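Local coordinates for protein CCR4-not transcription complex subunit 1 (Chaetomium thermophilum var. thermophilum DSM 1495, PDB 6H3Z) that probably acts as a scaffold subunit of the CCR4-NOT complex in mRNA deadenylation and transcription regulation, represented here by a C-terminal MIF4G-like domain, at residues S90-L103 against L128-L142. Numbering follows the deposited sequence.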
ATOM      1  N   SER A  90      -5.341   0.825  -7.271  1.00 79.41           N
ATOM      2  CA  SER A  90      -5.575   1.435  -5.966  1.00 76.98           C
ATOM      3  C   SER A  90      -6.673   0.657  -5.236  1.00 79.69           C
ATOM      4  O   SER A  90      -6.437   0.172  -4.125  1.00 79.54           O
ATOM      5  CB  SER A  90      -5.970   2.898  -6.132  1.00 78.96           C
ATOM      6  OG  SER A  90      -4.934   3.613  -6.780  1.00 83.61           O
ATOM      7  N   GLN A  91      -7.822   0.444  -5.911  1.00 75.01           N
ATOM      8  CA  GLN A  91      -8.937  -0.309  -5.367  1.00 75.17           C
ATOM      9  C   GLN A  91      -8.534  -1.724  -4.932  1.00 79.79           C
ATOM     10  O   GLN A  91      -9.014  -2.211  -3.908  1.00 80.27           O
ATOM     11  CB  GLN A  91     -10.132  -0.302  -6.336  1.00 78.70           C
ATOM     12  CG  GLN A  91     -10.968   1.005  -6.335  1.00108.32           C
ATOM     13  CD  GLN A  91     -11.195   1.690  -4.974  1.00141.78           C
ATOM     14  OE1 GLN A  91     -11.605   1.065  -3.964  1.00140.14           O
ATOM     15  NE2 GLN A  91     -10.974   3.015  -4.932  1.00129.09           N
ATOM     16  N   LEU A  92      -7.598  -2.354  -5.669  1.00 76.23           N
ATOM     17  CA  LEU A  92      -7.095  -3.694  -5.353  1.00 75.19           C
ATOM     18  C   LEU A  92      -6.235  -3.659  -4.093  1.00 79.17           C
ATOM     19  O   LEU A  92      -6.384  -4.525  -3.237  1.00 79.08           O
ATOM     20  CB  LEU A  92      -6.329  -4.311  -6.547  1.00 74.84           C
ATOM     21  CG  LEU A  92      -6.007  -5.797  -6.464  1.00 78.70           C
ATOM     22  CD1 LEU A  92      -7.191  -6.590  -6.023  1.00 79.67           C
ATOM     23  CD2 LEU A  92      -5.506  -6.318  -7.775  1.00 81.72           C
ATOM     24  N   LEU A  93      -5.360  -2.640  -3.975  1.00 76.05           N
ATOM     25  CA  LEU A  93      -4.464  -2.459  -2.833  1.00 75.32           C
ATOM     26  C   LEU A  93      -5.255  -2.271  -1.557  1.00 80.11           C
ATOM     27  O   LEU A  93      -4.897  -2.860  -0.540  1.00 79.91           O
ATOM     28  CB  LEU A  93      -3.477  -1.294  -3.067  1.00 74.36           C
ATOM     29  CG  LEU A  93      -2.354  -1.560  -4.093  1.00 79.55           C
ATOM     30  CD1 LEU A  93      -1.693  -0.280  -4.524  1.00 78.59           C
ATOM     31  CD2 LEU A  93      -1.311  -2.519  -3.549  1.00 82.08           C
ATOM     32  N   PHE A  94      -6.397  -1.541  -1.647  1.00 77.41           N
ATOM     33  CA  PHE A  94      -7.330  -1.276  -0.544  1.00 76.47           C
ATOM     34  C   PHE A  94      -8.062  -2.534  -0.114  1.00 83.94           C
ATOM     35  O   PHE A  94      -8.593  -2.588   0.995  1.00 84.66           O
ATOM     36  CB  PHE A  94      -8.305  -0.128  -0.869  1.00 77.55           C
ATOM     37  CG  PHE A  94      -7.667   1.194  -1.256  1.00 77.93           C
ATOM     38  CD1 PHE A  94      -6.457   1.602  -0.684  1.00 78.92           C
ATOM     39  CD2 PHE A  94      -8.296   2.052  -2.161  1.00 79.52           C
ATOM     40  CE1 PHE A  94      -5.875   2.817  -1.038  1.00 77.86           C
ATOM     41  CE2 PHE A  94      -7.706   3.268  -2.516  1.00 81.03           C
ATOM     42  CZ  PHE A  94      -6.495   3.632  -1.958  1.00 77.36           C
ATOM     43  N   ARG A  95      -8.032  -3.587  -0.956  1.00 82.32           N
ATOM     44  CA  ARG A  95      -8.607  -4.876  -0.587  1.00 84.39           C
ATOM     45  C   ARG A  95      -7.715  -5.569   0.452  1.00 89.88           C
ATOM     46  O   ARG A  95      -8.119  -6.586   1.029  1.00 92.32           O
ATOM     47  CB  ARG A  95      -8.800  -5.784  -1.806  1.00 85.29           C
ATOM     48  CG  ARG A  95     -10.006  -5.448  -2.694  1.00 91.45           C
ATOM     49  CD  ARG A  95     -11.360  -5.314  -1.965  1.00 88.73           C
ATOM     50  NE  ARG A  95     -11.588  -6.312  -0.916  1.00 86.42           N
ATOM     51  CZ  ARG A  95     -12.089  -7.525  -1.121  1.00100.04           C
ATOM     52  NH1 ARG A  95     -12.430  -7.917  -2.347  1.00 76.32           N
ATOM     53  NH2 ARG A  95     -12.266  -8.352  -0.103  1.00 92.81           N
ATOM     54  N   GLN A  96      -6.528  -4.953   0.719  1.00 83.87           N
ATOM     55  CA  GLN A  96      -5.473  -5.352   1.638  1.00 83.26           C
ATOM     56  C   GLN A  96      -4.924  -6.738   1.337  1.00 89.27           C
ATOM     57  O   GLN A  96      -4.833  -7.553   2.264  1.00 91.25           O
ATOM     58  CB  GLN A  96      -5.913  -5.233   3.101  1.00 84.98           C
ATOM     59  CG  GLN A  96      -5.800  -3.851   3.677  1.00 94.27           C
ATOM     60  CD  GLN A  96      -6.614  -3.769   4.940  1.00117.36           C
ATOM     61  OE1 GLN A  96      -6.152  -4.117   6.027  1.00111.60           O
ATOM     62  NE2 GLN A  96      -7.855  -3.307   4.821  1.00118.06           N
ATOM     63  N   PRO A  97      -4.506  -7.060   0.082  1.00 84.73           N
ATOM     64  CA  PRO A  97      -3.904  -8.381  -0.130  1.00 86.41           C
ATOM     65  C   PRO A  97      -2.654  -8.569   0.767  1.00 92.96           C
ATOM     66  O   PRO A  97      -2.025  -7.592   1.223  1.00 90.12           O
ATOM     67  CB  PRO A  97      -3.612  -8.407  -1.633  1.00 87.47           C
ATOM     68  CG  PRO A  97      -3.605  -7.008  -2.062  1.00 88.40           C
ATOM     69  CD  PRO A  97      -4.505  -6.257  -1.161  1.00 83.34           C
ATOM     70  N   GLU A  98      -2.354  -9.832   1.092  1.00 93.76           N
ATOM     71  CA  GLU A  98      -1.244 -10.185   1.975  1.00 94.73           C
ATOM     72  C   GLU A  98      -0.041 -10.765   1.229  1.00 97.79           C
ATOM     73  O   GLU A  98       1.038 -10.894   1.812  1.00 98.59           O
ATOM     74  CB  GLU A  98      -1.724 -11.110   3.099  1.00 98.85           C
ATOM     75  CG  GLU A  98      -2.645 -10.414   4.095  1.00110.10           C
ATOM     76  CD  GLU A  98      -3.254 -11.286   5.177  1.00136.88           C
ATOM     77  OE1 GLU A  98      -3.521 -12.485   4.919  1.00122.89           O
ATOM     78  OE2 GLU A  98      -3.469 -10.756   6.292  1.00131.87           O
ATOM     79  N   GLY A  99      -0.219 -11.073  -0.047  1.00 93.02           N
ATOM     80  CA  GLY A  99       0.859 -11.603  -0.866  1.00 94.77           C
ATOM     81  C   GLY A  99       1.838 -10.502  -1.195  1.00 97.50           C
ATOM     82  O   GLY A  99       1.455  -9.540  -1.860  1.00 95.95           O
ATOM     83  N   THR A 100       3.083 -10.601  -0.663  1.00 94.02           N
ATOM     84  CA  THR A 100       4.157  -9.616  -0.866  1.00 91.37           C
ATOM     85  C   THR A 100       4.515  -9.465  -2.331  1.00 95.77           C
ATOM     86  O   THR A 100       4.727  -8.340  -2.771  1.00 93.49           O
ATOM     87  CB  THR A 100       5.387  -9.906  -0.004  1.00 95.92           C
ATOM     88  OG1 THR A 100       5.704 -11.295  -0.052  1.00103.30           O
ATOM     89  CG2 THR A 100       5.189  -9.512   1.408  1.00 91.86           C
ATOM     90  N   LEU A 101       4.496 -10.576  -3.101  1.00 94.83           N
ATOM     91  CA  LEU A 101       4.776 -10.540  -4.534  1.00 94.86           C
ATOM     92  C   LEU A 101       3.705  -9.712  -5.242  1.00 93.98           C
ATOM     93  O   LEU A 101       4.060  -8.801  -5.984  1.00 92.35           O
ATOM     94  CB  LEU A 101       4.908 -11.964  -5.127  1.00 98.58           C
ATOM     95  CG  LEU A 101       5.279 -12.061  -6.615  1.00104.13           C
ATOM     96  CD1 LEU A 101       6.676 -11.568  -6.882  1.00104.66           C
ATOM     97  CD2 LEU A 101       5.147 -13.456  -7.103  1.00109.82           C
ATOM     98  N   LEU A 102       2.409  -9.973  -4.949  1.00 88.34           N
ATOM     99  CA  LEU A 102       1.296  -9.201  -5.503  1.00 85.58           C
ATOM    100  C   LEU A 102       1.318  -7.713  -5.071  1.00 87.57           C
ATOM    101  O   LEU A 102       1.139  -6.846  -5.929  1.00 87.88           O
ATOM    102  CB  LEU A 102      -0.040  -9.845  -5.146  1.00 85.45           C
ATOM    103  CG  LEU A 102      -1.295  -9.202  -5.711  1.00 88.05           C
ATOM    104  CD1 LEU A 102      -1.187  -8.999  -7.225  1.00 89.23           C
ATOM    105  CD2 LEU A 102      -2.507 -10.033  -5.366  1.00 90.17           C
ATOM    106  N   LEU A 103       1.514  -7.417  -3.767  1.00 81.10           N
ATOM    107  CA  LEU A 103       1.572  -6.038  -3.275  1.00 78.34           C
ATOM    108  C   LEU A 103       2.706  -5.263  -3.974  1.00 83.78           C
ATOM    109  O   LEU A 103       2.466  -4.169  -4.495  1.00 82.83           O
ATOM    110  CB  LEU A 103       1.757  -5.997  -1.753  1.00 77.14           C
ATOM    111  CG  LEU A 103       0.607  -6.516  -0.919  1.00 79.98           C
ATOM    112  CD1 LEU A 103       1.109  -7.044   0.398  1.00 80.57           C
ATOM    113  CD2 LEU A 103      -0.444  -5.464  -0.728  1.00 78.30           C
ATOM    114  N   LEU A 128      -6.103  10.592  -3.701  1.00 86.64           N
ATOM    115  CA  LEU A 128      -7.032   9.478  -3.525  1.00 85.76           C
ATOM    116  C   LEU A 128      -6.606   8.618  -2.327  1.00 88.53           C
ATOM    117  O   LEU A 128      -7.460   8.228  -1.528  1.00 88.26           O
ATOM    118  CB  LEU A 128      -7.100   8.630  -4.806  1.00 86.49           C
ATOM    119  CG  LEU A 128      -7.737   7.250  -4.698  1.00 90.74           C
ATOM    120  CD1 LEU A 128      -9.233   7.346  -4.674  1.00 92.51           C
ATOM    121  CD2 LEU A 128      -7.290   6.359  -5.829  1.00 92.21           C
ATOM    122  N   PHE A 129      -5.291   8.333  -2.202  1.00 83.78           N
ATOM    123  CA  PHE A 129      -4.740   7.549  -1.095  1.00 82.12           C
ATOM    124  C   PHE A 129      -4.937   8.273   0.236  1.00 91.99           C
ATOM    125  O   PHE A 129      -5.454   7.682   1.194  1.00 91.24           O
ATOM    126  CB  PHE A 129      -3.262   7.196  -1.348  1.00 81.81           C
ATOM    127  CG  PHE A 129      -3.094   5.913  -2.119  1.00 82.29           C
ATOM    128  CD1 PHE A 129      -3.458   5.835  -3.463  1.00 85.74           C
ATOM    129  CD2 PHE A 129      -2.620   4.767  -1.493  1.00 82.75           C
ATOM    130  CE1 PHE A 129      -3.343   4.639  -4.167  1.00 86.45           C
ATOM    131  CE2 PHE A 129      -2.490   3.568  -2.204  1.00 85.80           C
ATOM    132  CZ  PHE A 129      -2.860   3.512  -3.534  1.00 84.88           C
ATOM    133  N   HIS A 130      -4.631   9.585   0.245  1.00 93.62           N
ATOM    134  CA  HIS A 130      -4.734  10.470   1.406  1.00 95.41           C
ATOM    135  C   HIS A 130      -6.173  10.844   1.784  1.00 99.88           C
ATOM    136  O   HIS A 130      -6.369  11.565   2.764  1.00101.40           O
ATOM    137  CB  HIS A 130      -3.860  11.729   1.206  1.00 97.90           C
ATOM    138  CG  HIS A 130      -2.378  11.459   1.261  1.00101.48           C
ATOM    139  ND1 HIS A 130      -1.508  12.367   1.837  1.00103.94           N
ATOM    140  CD2 HIS A 130      -1.663  10.390   0.826  1.00103.21           C
ATOM    141  CE1 HIS A 130      -0.297  11.834   1.724  1.00103.25           C
ATOM    142  NE2 HIS A 130      -0.338  10.648   1.122  1.00103.15           N
ATOM    143  N   GLN A 131      -7.167  10.328   1.033  1.00 94.96           N
ATOM    144  CA  GLN A 131      -8.611  10.524   1.217  1.00 94.89           C
ATOM    145  C   GLN A 131      -9.251   9.264   1.808  1.00 96.68           C
ATOM    146  O   GLN A 131     -10.429   9.277   2.163  1.00 98.05           O
ATOM    147  CB  GLN A 131      -9.276  10.784  -0.145  1.00 97.96           C
ATOM    148  CG  GLN A 131      -9.524  12.243  -0.495  1.00118.52           C
ATOM    149  CD  GLN A 131      -9.948  12.395  -1.946  1.00147.05           C
ATOM    150  OE1 GLN A 131      -9.298  13.096  -2.730  1.00150.46           O
ATOM    151  NE2 GLN A 131     -11.043  11.741  -2.344  1.00133.53           N
ATOM    152  N   GLN A 132      -8.516   8.158   1.837  1.00 91.26           N
ATOM    153  CA  GLN A 132      -9.018   6.883   2.348  1.00 90.19           C
ATOM    154  C   GLN A 132      -9.009   6.824   3.860  1.00 94.94           C
ATOM    155  O   GLN A 132      -8.035   7.280   4.470  1.00 96.50           O
ATOM    156  CB  GLN A 132      -8.150   5.723   1.849  1.00 89.90           C
ATOM    157  CG  GLN A 132      -8.136   5.524   0.357  1.00 90.71           C
ATOM    158  CD  GLN A 132      -9.499   5.584  -0.271  1.00 94.79           C
ATOM    159  OE1 GLN A 132      -9.740   6.452  -1.095  1.00 88.29           O
ATOM    160  NE2 GLN A 132     -10.416   4.691   0.121  1.00 75.46           N
ATOM    161  N   PRO A 133     -10.003   6.165   4.495  1.00 90.26           N
ATOM    162  CA  PRO A 133      -9.955   6.008   5.951  1.00 90.30           C
ATOM    163  C   PRO A 133      -8.724   5.201   6.385  1.00 94.76           C
ATOM    164  O   PRO A 133      -8.421   4.147   5.818  1.00 94.93           O
ATOM    165  CB  PRO A 133     -11.272   5.298   6.273  1.00 93.10           C
ATOM    166  CG  PRO A 133     -11.665   4.647   5.038  1.00 96.77           C
ATOM    167  CD  PRO A 133     -11.225   5.554   3.947  1.00 92.08           C
ATOM    168  N   GLY A 134      -7.999   5.760   7.341  1.00 90.85           N
ATOM    169  CA  GLY A 134      -6.759   5.218   7.873  1.00 90.14           C
ATOM    170  C   GLY A 134      -6.723   3.730   8.117  1.00 95.23           C
ATOM    171  O   GLY A 134      -5.691   3.100   7.876  1.00 94.57           O
ATOM    172  N   HIS A 135      -7.841   3.156   8.594  1.00 93.94           N
ATOM    173  CA  HIS A 135      -7.929   1.725   8.895  1.00 95.73           C
ATOM    174  C   HIS A 135      -7.639   0.812   7.700  1.00 95.29           C
ATOM    175  O   HIS A 135      -7.274  -0.349   7.903  1.00 96.11           O
ATOM    176  CB  HIS A 135      -9.273   1.366   9.542  1.00100.05           C
ATOM    177  CG  HIS A 135     -10.449   1.525   8.638  1.00105.41           C
ATOM    178  ND1 HIS A 135     -11.164   2.710   8.584  1.00108.11           N
ATOM    179  CD2 HIS A 135     -11.012   0.632   7.788  1.00108.72           C
ATOM    180  CE1 HIS A 135     -12.149   2.491   7.724  1.00108.70           C
ATOM    181  NE2 HIS A 135     -12.080   1.269   7.197  1.00109.31           N
ATOM    182  N   LEU A 136      -7.780   1.332   6.468  1.00 87.87           N
ATOM    183  CA  LEU A 136      -7.505   0.571   5.252  1.00 86.83           C
ATOM    184  C   LEU A 136      -6.041   0.216   5.130  1.00 87.90           C
ATOM    185  O   LEU A 136      -5.701  -0.795   4.536  1.00 86.64           O
ATOM    186  CB  LEU A 136      -7.929   1.354   4.012  1.00 86.66           C
ATOM    187  CG  LEU A 136      -9.423   1.456   3.764  1.00 93.30           C
ATOM    188  CD1 LEU A 136      -9.706   2.485   2.705  1.00 93.65           C
ATOM    189  CD2 LEU A 136     -10.024   0.104   3.365  1.00 97.23           C
ATOM    190  N   PHE A 137      -5.175   1.053   5.701  1.00 84.16           N
ATOM    191  CA  PHE A 137      -3.724   0.895   5.653  1.00 82.99           C
ATOM    192  C   PHE A 137      -3.202   0.095   6.808  1.00 82.95           C
ATOM    193  O   PHE A 137      -2.013  -0.217   6.816  1.00 81.29           O
ATOM    194  CB  PHE A 137      -3.035   2.263   5.582  1.00 84.09           C
ATOM    195  CG  PHE A 137      -3.514   3.081   4.420  1.00 86.28           C
ATOM    196  CD1 PHE A 137      -2.969   2.904   3.157  1.00 90.85           C
ATOM    197  CD2 PHE A 137      -4.553   3.988   4.573  1.00 91.03           C
ATOM    198  CE1 PHE A 137      -3.429   3.641   2.073  1.00 93.53           C
ATOM    199  CE2 PHE A 137      -5.026   4.718   3.487  1.00 96.05           C
ATOM    200  CZ  PHE A 137      -4.456   4.544   2.243  1.00 94.70           C
ATOM    201  N   LEU A 138      -4.088  -0.288   7.749  1.00 78.06           N
ATOM    202  CA  LEU A 138      -3.707  -1.051   8.928  1.00 78.49           C
ATOM    203  C   LEU A 138      -3.433  -2.519   8.607  1.00 85.15           C
ATOM    204  O   LEU A 138      -4.088  -3.415   9.142  1.00 86.93           O
ATOM    205  CB  LEU A 138      -4.703  -0.877  10.087  1.00 78.98           C
ATOM    206  CG  LEU A 138      -4.843   0.537  10.704  1.00 81.67           C
ATOM    207  CD1 LEU A 138      -5.437   0.447  12.059  1.00 82.66           C
ATOM    208  CD2 LEU A 138      -3.504   1.272  10.806  1.00 81.29           C
ATOM    209  N   SER A 139      -2.409  -2.732   7.742  1.00 82.04           N
ATOM    210  CA  SER A 139      -1.833  -3.968   7.219  1.00 83.97           C
ATOM    211  C   SER A 139      -0.344  -3.670   7.024  1.00 87.65           C
ATOM    212  O   SER A 139       0.015  -2.860   6.171  1.00 84.79           O
ATOM    213  CB  SER A 139      -2.486  -4.346   5.883  1.00 88.90           C
ATOM    214  OG  SER A 139      -1.874  -5.449   5.226  1.00 99.82           O
ATOM    215  N   LEU A 140       0.513  -4.282   7.849  1.00 87.95           N
ATOM    216  CA  LEU A 140       1.964  -4.088   7.793  1.00 88.64           C
ATOM    217  C   LEU A 140       2.554  -4.399   6.415  1.00 92.96           C
ATOM    218  O   LEU A 140       3.408  -3.650   5.952  1.00 91.67           O
ATOM    219  CB  LEU A 140       2.691  -4.902   8.882  1.00 91.31           C
ATOM    220  CG  LEU A 140       2.446  -4.498  10.343  1.00 95.99           C
ATOM    221  CD1 LEU A 140       2.872  -5.584  11.263  1.00 99.44           C
ATOM    222  CD2 LEU A 140       3.153  -3.200  10.713  1.00 95.76           C
ATOM    223  N   SER A 141       2.088  -5.485   5.758  1.00 90.98           N
ATOM    224  CA  SER A 141       2.553  -5.875   4.422  1.00 91.02           C
ATOM    225  C   SER A 141       2.208  -4.811   3.351  1.00 91.53           C
ATOM    226  O   SER A 141       3.014  -4.599   2.434  1.00 92.12           O
ATOM    227  CB  SER A 141       2.070  -7.275   4.040  1.00 96.83           C
ATOM    228  OG  SER A 141       0.773  -7.548   4.542  1.00111.34           O
ATOM    229  N   LEU A 142       1.044  -4.112   3.506  1.00 84.16           N
ATOM    230  CA  LEU A 142       0.594  -3.033   2.616  1.00 81.36           C
ATOM    231  C   LEU A 142       1.464  -1.798   2.840  1.00 86.82           C
ATOM    232  O   LEU A 142       1.927  -1.206   1.860  1.00 87.56           O
ATOM    233  CB  LEU A 142      -0.909  -2.696   2.803  1.00 79.67           C
ATOM    234  CG  LEU A 142      -1.497  -1.576   1.913  1.00 81.49           C
ATOM    235  CD1 LEU A 142      -1.344  -1.887   0.427  1.00 82.08           C
ATOM    236  CD2 LEU A 142      -2.950  -1.295   2.249  1.00 78.85           C
TER
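S90 of helix 80-93 and F94 pack against F129 of helix 118-129. In this all-helical MIF4G-like domain of NOT1, the contact joins the connection from helix 80-93 to helix 100-116 with the one from helix 118-129 to helix 140-146, together with the adjoining helix ends. S90 OG lies at the edge of the F129 ring and hydrogen-bonds L86 O in its own helix. L93 CD1 meets the same edge at CZ, while CD2 reaches L142 CD1 at 4.0 Å. F94 buries more surface here than any other residue. With CG turned away from its carbonyl carbon (chi1 -56°), F94 sends its ring edge onto the face of F129. This is an edge-to-face pair with centroids 4.8 Å apart and planes at 57°. F137 completes the aromatic cluster. Q132 CG makes a CH-pi contact over one F94 face, 3.8 Å from the centroid. Replacing F129 by an alanine would probably leave the F94 edge without its aromatic face and open a gap beside S90 and L93. Past the turn L93-Q96, the extended Q96 side chain lies alongside the L136 carbonyl and S139 CB. E98 lies beside S141. Finally, L103 enters from helix 100-116: CD1 rests on S141 CB at 3.8 Å, and CD2 touches L142 CD1 at 3.9 Å.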